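Local coordinates for protein tryptophan halogenase superfamily (Brevundimonas sp. BAL3, PDB 6FRL) that probably halogenates electron-rich aromatic substrates as a flavin-dependent halogenase, with bromination preferred over chlorination, at residues Ser194-Pro199 against Phe203-Thr208; Phe220-Gly225 against Leu229-Ala234; Gln331-Asn336 against Arg372-Pro377. All coordinates share one frame; numbering follows the deposited sequence.

Contact 1 (Ser194-Pro199 against Phe203-Thr208); sequences SVELRP and FVRALT
The R198 guanidinium carries F203 on one face: F203 CB sits over the centre of the group, 3.7 Å above its plane. The F203 phenyl ring runs alongside and points the same way, its plane 27° from that of the guanidinium. R198 NH1 comes to 3.7 Å from F203 CD2, an oblique approach to the ring. The arginine chain reaches this place because it is extended from CG to NE. At the other arginine, E196 CB meets the R205 guanidinium obliquely.

The backbone evidence is that of a beta hairpin, whose last bond before the turn is R198 N to F203 O at 2.8 Å. E196 N donates to A206 O at 3.0 Å. E196 O takes R205 N at 2.8 Å and, weakly, A206 N at 3.4 Å; two residues, R205 and A206, thus stand opposite E196 alone, the signature of a classic beta bulge. Farther along, the S194 and T208 backbones bond in both directions. Beyond the bulge V204 pairs with L197. Its CG2 touches L197 CD2 at 4.0 Å, while V204 CG1 lies 3.9 Å from V195 CG1.

R198 and R205 form salt bridges outside the paired segments, with D201 in the turn and E214 on the next strand respectively. Within the contact the two arginines therefore contribute mainly flat and aliphatic surface, and the backbone ladder supplies most of its securely placed polar bonds.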
loop_
_atom_site.group_PDB
_atom_site.type_symbol
_atom_site.label_atom_id
_atom_site.label_comp_id
_atom_site.label_asym_id
_atom_site.label_seq_id
_atom_site.Cartn_x
_atom_site.Cartn_y
_atom_site.Cartn_z
ATOM N N SER B 194 28.561 20.372 25.257
ATOM C CA SER B 194 27.479 19.739 25.996
ATOM C C SER B 194 26.073 20.014 25.414
ATOM O O SER B 194 25.832 21.014 24.729
ATOM C CB SER B 194 27.501 20.209 27.456
ATOM O OG SER B 194 27.207 21.597 27.575
ATOM N N VAL B 195 25.150 19.126 25.770
ATOM C CA VAL B 195 23.726 19.280 25.507
ATOM C C VAL B 195 23.011 19.561 26.824
ATOM O O VAL B 195 23.175 18.814 27.772
ATOM C CB VAL B 195 23.140 17.991 24.884
ATOM C CG1 VAL B 195 21.699 18.223 24.455
ATOM C CG2 VAL B 195 23.971 17.576 23.680
ATOM N N GLU B 196 22.197 20.606 26.850
ATOM C CA GLU B 196 21.487 21.062 28.023
ATOM C C GLU B 196 19.997 20.717 27.924
ATOM O O GLU B 196 19.339 21.025 26.914
ATOM C CB GLU B 196 21.620 22.592 28.198
ATOM C CG GLU B 196 23.001 23.200 27.901
ATOM C CD GLU B 196 24.148 22.553 28.638
ATOM O OE1 GLU B 196 23.919 22.076 29.772
ATOM O OE2 GLU B 196 25.279 22.512 28.089
ATOM N N LEU B 197 19.474 20.109 28.994
ATOM C CA LEU B 197 18.107 19.618 29.033
ATOM C C LEU B 197 17.285 20.492 29.964
ATOM O O LEU B 197 17.788 20.987 30.942
ATOM C CB LEU B 197 18.072 18.157 29.481
ATOM C CG LEU B 197 19.041 17.220 28.751
ATOM C CD1 LEU B 197 19.079 15.843 29.393
ATOM C CD2 LEU B 197 18.692 17.133 27.268
ATOM N N ARG B 198 16.024 20.693 29.625
ATOM C CA ARG B 198 15.185 21.632 30.313
ATOM C C ARG B 198 14.484 20.936 31.515
ATOM O O ARG B 198 14.110 19.753 31.435
ATOM C CB ARG B 198 14.287 22.354 29.312
ATOM C CG ARG B 198 12.835 22.010 29.238
ATOM C CD ARG B 198 12.289 22.751 27.991
ATOM N NE ARG B 198 10.944 22.314 27.617
ATOM C CZ ARG B 198 10.391 22.336 26.398
ATOM N NH1 ARG B 198 9.153 21.866 26.255
ATOM N NH2 ARG B 198 11.049 22.800 25.335
ATOM N N PRO B 199 14.322 21.680 32.637
ATOM C CA PRO B 199 14.100 21.009 33.924
ATOM C C PRO B 199 12.731 20.367 34.230
ATOM O O PRO B 199 12.690 19.403 35.019
ATOM C CB PRO B 199 14.432 22.115 34.952
ATOM C CG PRO B 199 15.105 23.208 34.164
ATOM C CD PRO B 199 14.475 23.143 32.830
ATOM N N PHE B 203 13.233 17.929 28.000
ATOM C CA PHE B 203 13.368 18.194 26.564
ATOM C C PHE B 203 14.718 18.865 26.345
ATOM O O PHE B 203 15.307 19.369 27.302
ATOM C CB PHE B 203 12.233 19.095 26.034
ATOM C CG PHE B 203 10.967 18.351 25.652
ATOM C CD1 PHE B 203 10.448 17.313 26.432
ATOM C CD2 PHE B 203 10.246 18.741 24.538
ATOM C CE1 PHE B 203 9.246 16.678 26.092
ATOM C CE2 PHE B 203 9.051 18.106 24.194
ATOM C CZ PHE B 203 8.549 17.071 24.967
ATOM N N VAL B 204 15.228 18.854 25.111
ATOM C CA VAL B 204 16.502 19.528 24.814
ATOM C C VAL B 204 16.244 21.054 24.766
ATOM O O VAL B 204 15.346 21.502 24.048
ATOM C CB VAL B 204 17.108 19.054 23.482
ATOM C CG1 VAL B 204 18.387 19.814 23.171
ATOM C CG2 VAL B 204 17.416 17.570 23.527
ATOM N N ARG B 205 16.995 21.821 25.575
ATOM C CA ARG B 205 16.898 23.297 25.608
ATOM C C ARG B 205 17.869 23.922 24.609
ATOM O O ARG B 205 17.482 24.786 23.812
ATOM C CB ARG B 205 17.152 23.853 27.033
ATOM C CG ARG B 205 16.788 25.349 27.237
ATOM C CD ARG B 205 17.137 25.901 28.638
ATOM N NE ARG B 205 18.566 25.742 28.953
ATOM C CZ ARG B 205 19.577 26.463 28.436
ATOM N NH1 ARG B 205 20.834 26.169 28.771
ATOM N NH2 ARG B 205 19.353 27.439 27.543
ATOM N N ALA B 206 19.124 23.491 24.642
ATOM C CA ALA B 206 20.164 24.164 23.840
ATOM C C ALA B 206 21.434 23.377 23.762
ATOM O O ALA B 206 21.667 22.505 24.602
ATOM C CB ALA B 206 20.475 25.531 24.422
ATOM N N LEU B 207 22.254 23.693 22.760
ATOM C CA LEU B 207 23.626 23.188 22.691
ATOM C C LEU B 207 24.574 24.226 23.282
ATOM O O LEU B 207 24.396 25.419 23.057
ATOM C CB LEU B 207 24.057 22.941 21.250
ATOM C CG LEU B 207 23.192 22.127 20.319
ATOM C CD1 LEU B 207 23.841 22.076 18.951
ATOM C CD2 LEU B 207 23.019 20.727 20.854
ATOM N N THR B 208 25.582 23.761 24.018
ATOM C CA THR B 208 26.634 24.624 24.540
ATOM C C THR B 208 27.892 24.357 23.733
ATOM O O THR B 208 28.410 23.227 23.713
ATOM C CB THR B 208 26.877 24.401 26.059
ATOM O OG1 THR B 208 25.741 24.870 26.814
ATOM C CG2 THR B 208 28.150 25.131 26.553
#

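Contact 2 (Phe220-Gly225 against Leu229-Ala234); sequences FVDCSG and LVIGEA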
loop_
_atom_site.group_PDB
_atom_site.type_symbol
_atom_site.label_atom_id
_atom_site.label_comp_id
_atom_site.label_asym_id
_atom_site.label_seq_id
_atom_site.Cartn_x
_atom_site.Cartn_y
_atom_site.Cartn_z
ATOM N N PHE B 220 15.131 19.733 17.558
ATOM C CA PHE B 220 16.468 19.291 17.235
ATOM C C PHE B 220 16.454 18.057 16.330
ATOM O O PHE B 220 15.701 17.101 16.605
ATOM C CB PHE B 220 17.231 18.970 18.528
ATOM C CG PHE B 220 17.627 20.195 19.293
ATOM C CD1 PHE B 220 16.699 20.858 20.086
ATOM C CD2 PHE B 220 18.902 20.735 19.149
ATOM C CE1 PHE B 220 17.046 22.025 20.732
ATOM C CE2 PHE B 220 19.249 21.886 19.816
ATOM C CZ PHE B 220 18.322 22.536 20.599
ATOM N N VAL B 221 17.286 18.071 15.271
ATOM C CA VAL B 221 17.513 16.892 14.432
ATOM C C VAL B 221 18.930 16.402 14.669
ATOM O O VAL B 221 19.885 17.146 14.480
ATOM C CB VAL B 221 17.325 17.161 12.919
ATOM C CG1 VAL B 221 17.264 15.839 12.165
ATOM C CG2 VAL B 221 16.067 17.972 12.637
ATOM N N ASP B 222 19.067 15.152 15.074
ATOM C CA ASP B 222 20.386 14.574 15.333
ATOM C C ASP B 222 20.871 13.944 14.046
ATOM O O ASP B 222 20.362 12.900 13.638
ATOM C CB ASP B 222 20.303 13.538 16.463
ATOM C CG ASP B 222 21.657 12.970 16.872
ATOM O OD1 ASP B 222 22.631 13.068 16.116
ATOM O OD2 ASP B 222 21.741 12.401 17.978
ATOM N N CYS B 223 21.853 14.602 13.422
ATOM C CA CYS B 223 22.612 14.047 12.307
ATOM C C CYS B 223 24.073 13.918 12.704
ATOM O O CYS B 223 24.983 14.020 11.852
ATOM C CB CYS B 223 22.498 14.953 11.069
ATOM S SG CYS B 223 20.808 15.297 10.527
ATOM N N SER B 224 24.313 13.684 13.993
ATOM C CA SER B 224 25.682 13.527 14.513
ATOM C C SER B 224 26.419 12.256 14.088
ATOM O O SER B 224 27.619 12.176 14.319
ATOM C CB SER B 224 25.670 13.591 16.045
ATOM O OG SER B 224 25.016 12.466 16.631
ATOM N N GLY B 225 25.729 11.267 13.525
ATOM C CA GLY B 225 26.370 10.015 13.079
ATOM C C GLY B 225 26.167 8.886 14.071
ATOM O O GLY B 225 25.325 8.981 14.950
ATOM N N LEU B 229 24.596 11.839 19.467
ATOM C CA LEU B 229 24.931 12.835 20.502
ATOM C C LEU B 229 23.723 13.308 21.276
ATOM O O LEU B 229 23.824 13.580 22.474
ATOM C CB LEU B 229 25.590 14.076 19.860
ATOM C CG LEU B 229 26.503 14.902 20.764
ATOM C CD1 LEU B 229 27.892 14.304 20.605
ATOM C CD2 LEU B 229 26.536 16.391 20.445
ATOM N N VAL B 230 22.597 13.470 20.587
ATOM C CA VAL B 230 21.384 13.924 21.251
ATOM C C VAL B 230 20.417 12.764 21.526
ATOM O O VAL B 230 19.975 12.590 22.653
ATOM C CB VAL B 230 20.679 15.037 20.461
ATOM C CG1 VAL B 230 19.596 15.713 21.312
ATOM C CG2 VAL B 230 21.689 16.070 20.002
ATOM N N ILE B 231 20.090 11.973 20.506
ATOM C CA ILE B 231 19.122 10.878 20.661
ATOM C C ILE B 231 19.648 9.831 21.654
ATOM O O ILE B 231 18.881 9.298 22.453
ATOM C CB ILE B 231 18.742 10.233 19.279
ATOM C CG1 ILE B 231 17.441 9.411 19.360
ATOM C CG2 ILE B 231 19.872 9.398 18.717
ATOM C CD1 ILE B 231 16.176 10.222 19.586
ATOM N N GLY B 232 20.959 9.584 21.633
ATOM C CA GLY B 232 21.583 8.510 22.422
ATOM C C GLY B 232 22.200 8.956 23.730
ATOM O O GLY B 232 21.768 8.496 24.772
ATOM N N GLU B 233 23.203 9.844 23.665
ATOM C CA GLU B 233 23.980 10.292 24.840
ATOM C C GLU B 233 23.164 11.211 25.724
ATOM O O GLU B 233 23.036 10.970 26.898
ATOM C CB GLU B 233 25.291 10.985 24.449
ATOM C CG GLU B 233 26.388 10.055 23.910
ATOM C CD GLU B 233 27.671 10.812 23.473
ATOM O OE1 GLU B 233 27.706 12.075 23.424
ATOM O OE2 GLU B 233 28.676 10.139 23.160
ATOM N N ALA B 234 22.580 12.245 25.154
ATOM C CA ALA B 234 21.770 13.187 25.930
ATOM C C ALA B 234 20.446 12.613 26.436
ATOM O O ALA B 234 20.110 12.786 27.609
ATOM C CB ALA B 234 21.502 14.452 25.106
#
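D222 OD2 accepts two backbone N-H groups from the start of helix 229-234. I231 N approaches at 3.0 Å on the anti lone pair of D222 OD2, with an N-H...O angle of 168°. V230 N lies 2.9 Å from D222 OD2 but comes from above the carboxylate plane, about 50° out of it, so the two donors reach the oxygen from different directions.

The second carboxylate oxygen is equally engaged, this time by its own segment. S224 N donates to D222 OD1 at 2.8 Å, which defines an Asx turn, and S224 OG donates to D222 OD1 at 2.5 Å on the syn lone pair. With four donors divided between its two oxygens, the carboxylate is fixed in rotation. S224 then relays the link: L229 N points almost straight at S224 OG, 2.9 Å away with an angle of 176°. The S224 hydroxyl thus donates to D222 OD1 and accepts from L229 N, which couples the carboxylate to the helix start a further time.

D222 ends strand 219-222 of the parallel part of the central sheet, a placement consistent with the Rossmann-like clan of this family, and the S224 side chain comes close to, but makes no contact with, a glycine-rich sequence resembling the dinucleotide-binding type. The helix runs at nearly a right angle to the strand and consists of one wider, pi-type turn, as A234 N to L229 O at 3.2 Å indicates.

Three N-H groups of the first helical turn, those of L229, V230 and I231, thus find side-chain acceptors across the contact. The buried carboxylate is probably stabilised in its charged form by these donors and by the positive end of the helix.

Contact 3 (Gln331-Asn336 against Arg372-Pro377); sequences QAWAKN and RRFAQP
The F374 ring is met by N336, W333 and K335. Over one face of the ring lies N336 CB, 3.7 Å from the centroid and 25° off the normal, a CH-pi contact. At the rim, W333 CZ2 stands 3.8 Å from F374 CD2. W333 CZ2 and F374 CD2 each lie near the plane of the opposing ring, so W333 and F374 meet by their edges rather than by their faces, and the two side chains cross at about a right angle. K335 O approaches F374 CD2 obliquely at 3.3 Å.

The same carbonyl ties the first shell together, because W333 NE1 donates to K335 O at 3.1 Å from above the carbonyl plane. W333 has its CG anti to the backbone N (chi1 -172°), which swings the indole forward to F374 and the K335 carbonyl. An alanine in place of F374 is likely to open a gap between the W333 edge and N336 CB and to leave the indole less restrained on that side.

This ring contact joins the outermost strand of the Rossmann-like sheet, 333-334, to the approach of the long helix 376-402, for which A375 is the N-cap residue.

Further out, Q331 NE2 donates to W333 O at 2.8 Å, nearly in its own amide plane, and steadies the tryptophan backbone. F382 of helix 376-402 stacks edge-to-face with W333, and W333 N bonds to N383 OD1. N336 is positioned by its amide, OD1 accepting from V204 N and ND2 donating to D218 O. Next to F374, R373 reaches D462 of the second subunit in a salt bridge, and A375 packs on A433 of that subunit.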
loop_
_atom_site.group_PDB
_atom_site.type_symbol
_atom_site.label_atom_id
_atom_site.label_comp_id
_atom_site.label_asym_id
_atom_site.label_seq_id
_atom_site.Cartn_x
_atom_site.Cartn_y
_atom_site.Cartn_z
ATOM N N GLN B 331 13.889 4.060 19.404
ATOM C CA GLN B 331 12.900 4.988 18.902
ATOM C C GLN B 331 13.691 6.079 18.182
ATOM O O GLN B 331 14.660 6.576 18.701
ATOM C CB GLN B 331 11.962 5.475 20.021
ATOM C CG GLN B 331 12.385 6.631 20.900
ATOM C CD GLN B 331 11.401 6.824 22.077
ATOM O OE1 GLN B 331 11.385 5.990 22.974
ATOM N NE2 GLN B 331 10.577 7.897 22.064
ATOM N N ALA B 332 13.325 6.401 16.957
ATOM C CA ALA B 332 14.095 7.367 16.188
ATOM C C ALA B 332 13.781 8.802 16.603
ATOM O O ALA B 332 14.596 9.699 16.362
ATOM C CB ALA B 332 13.887 7.180 14.674
ATOM N N TRP B 333 12.609 8.995 17.202
ATOM C CA TRP B 333 12.145 10.277 17.742
ATOM C C TRP B 333 11.821 10.130 19.243
ATOM O O TRP B 333 10.970 9.301 19.644
ATOM C CB TRP B 333 10.889 10.725 16.998
ATOM C CG TRP B 333 10.339 12.104 17.262
ATOM C CD1 TRP B 333 10.535 12.900 18.357
ATOM C CD2 TRP B 333 9.435 12.814 16.427
ATOM N NE1 TRP B 333 9.823 14.061 18.254
ATOM C CE2 TRP B 333 9.137 14.047 17.077
ATOM C CE3 TRP B 333 8.838 12.531 15.200
ATOM C CZ2 TRP B 333 8.269 14.989 16.536
ATOM C CZ3 TRP B 333 7.983 13.468 14.639
ATOM C CH2 TRP B 333 7.704 14.694 15.310
ATOM N N ALA B 334 12.514 10.928 20.062
ATOM C CA ALA B 334 12.230 11.020 21.491
ATOM C C ALA B 334 12.153 12.495 21.890
ATOM O O ALA B 334 12.970 13.297 21.472
ATOM C CB ALA B 334 13.317 10.312 22.282
ATOM N N LYS B 335 11.176 12.833 22.712
ATOM C CA LYS B 335 10.960 14.203 23.166
ATOM C C LYS B 335 10.899 15.185 21.980
ATOM O O LYS B 335 9.955 15.106 21.193
ATOM C CB LYS B 335 11.948 14.563 24.284
ATOM C CG LYS B 335 11.637 13.801 25.577
ATOM C CD LYS B 335 12.743 13.839 26.605
ATOM C CE LYS B 335 12.512 12.811 27.719
ATOM N NZ LYS B 335 11.257 13.131 28.459
ATOM N N ASN B 336 11.881 16.074 21.839
ATOM C CA ASN B 336 11.938 17.021 20.710
ATOM C C ASN B 336 13.206 16.831 19.880
ATOM O O ASN B 336 13.746 17.785 19.296
ATOM C CB ASN B 336 11.811 18.473 21.226
ATOM C CG ASN B 336 12.974 18.912 22.092
ATOM O OD1 ASN B 336 13.613 18.107 22.786
ATOM N ND2 ASN B 336 13.268 20.205 22.047
ATOM N N ARG B 372 4.924 22.579 19.339
ATOM C CA ARG B 372 5.713 22.595 20.560
ATOM C C ARG B 372 5.144 21.774 21.692
ATOM O O ARG B 372 5.852 21.576 22.681
ATOM C CB ARG B 372 5.961 24.022 21.021
ATOM C CG ARG B 372 6.943 24.763 20.111
ATOM C CD ARG B 372 6.927 26.249 20.372
ATOM N NE ARG B 372 7.172 26.536 21.765
ATOM C CZ ARG B 372 6.987 27.722 22.341
ATOM N NH1 ARG B 372 6.566 28.760 21.646
ATOM N NH2 ARG B 372 7.237 27.874 23.634
ATOM N N ARG B 373 3.900 21.312 21.540
ATOM C CA ARG B 373 3.294 20.331 22.445
ATOM C C ARG B 373 3.805 18.910 22.230
ATOM O O ARG B 373 3.635 18.069 23.117
ATOM C CB ARG B 373 1.752 20.312 22.324
ATOM C CG ARG B 373 1.076 21.643 22.605
ATOM C CD ARG B 373 -0.435 21.476 22.791
ATOM N NE ARG B 373 -1.118 20.745 21.716
ATOM C CZ ARG B 373 -1.334 21.197 20.472
ATOM N NH1 ARG B 373 -0.878 22.382 20.079
ATOM N NH2 ARG B 373 -1.989 20.435 19.591
ATOM N N PHE B 374 4.379 18.624 21.053
ATOM C CA PHE B 374 4.955 17.310 20.743
ATOM C C PHE B 374 4.016 16.156 21.141
ATOM O O PHE B 374 4.372 15.236 21.915
ATOM C CB PHE B 374 6.366 17.189 21.358
ATOM C CG PHE B 374 7.418 17.950 20.602
ATOM C CD1 PHE B 374 7.683 19.296 20.906
ATOM C CD2 PHE B 374 8.130 17.340 19.558
ATOM C CE1 PHE B 374 8.641 20.016 20.195
ATOM C CE2 PHE B 374 9.091 18.053 18.839
ATOM C CZ PHE B 374 9.336 19.405 19.157
ATOM N N ALA B 375 2.807 16.226 20.587
ATOM C CA ALA B 375 1.755 15.254 20.841
ATOM C C ALA B 375 2.239 13.811 20.634
ATOM O O ALA B 375 2.823 13.467 19.596
ATOM C CB ALA B 375 0.578 15.548 19.962
ATOM N N GLN B 376 1.993 12.979 21.639
ATOM C CA GLN B 376 2.522 11.617 21.707
ATOM C C GLN B 376 2.141 10.752 20.510
ATOM O O GLN B 376 2.977 9.975 20.062
ATOM C CB GLN B 376 2.121 10.913 23.041
ATOM C CG GLN B 376 2.865 9.606 23.367
ATOM C CD GLN B 376 4.381 9.723 23.370
ATOM O OE1 GLN B 376 4.914 10.522 24.086
ATOM N NE2 GLN B 376 5.069 8.921 22.576
ATOM N N PRO B 377 0.904 10.895 19.976
ATOM C CA PRO B 377 0.546 10.067 18.782
ATOM C C PRO B 377 1.421 10.313 17.525
ATOM O O PRO B 377 1.667 9.398 16.727
ATOM C CB PRO B 377 -0.909 10.445 18.532
ATOM C CG PRO B 377 -1.423 10.954 19.867
ATOM C CD PRO B 377 -0.268 11.619 20.525
#

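Along the chain the three contacts follow in series; none nests in or crosses another. Contact 1 closes the hairpin connection, with three residues between its segments; contact 2 likewise has three between its segments, on the way from strand 219-222 into helix 229-234. Contact 3 spans 35 residues, a loop containing strand 337-339 and helix 354-367. In space they adjoin, with centres 12 to 16 Å apart. V204 of the hairpin packs on F220 and V230 of contact 2, F203 reaches F374 of contact 3, and I231 CD1 touches the backbone of 331-336, at A332 O. The hairpin, the central sheet with its short helix, and the start of helix 376-402 are thereby joined.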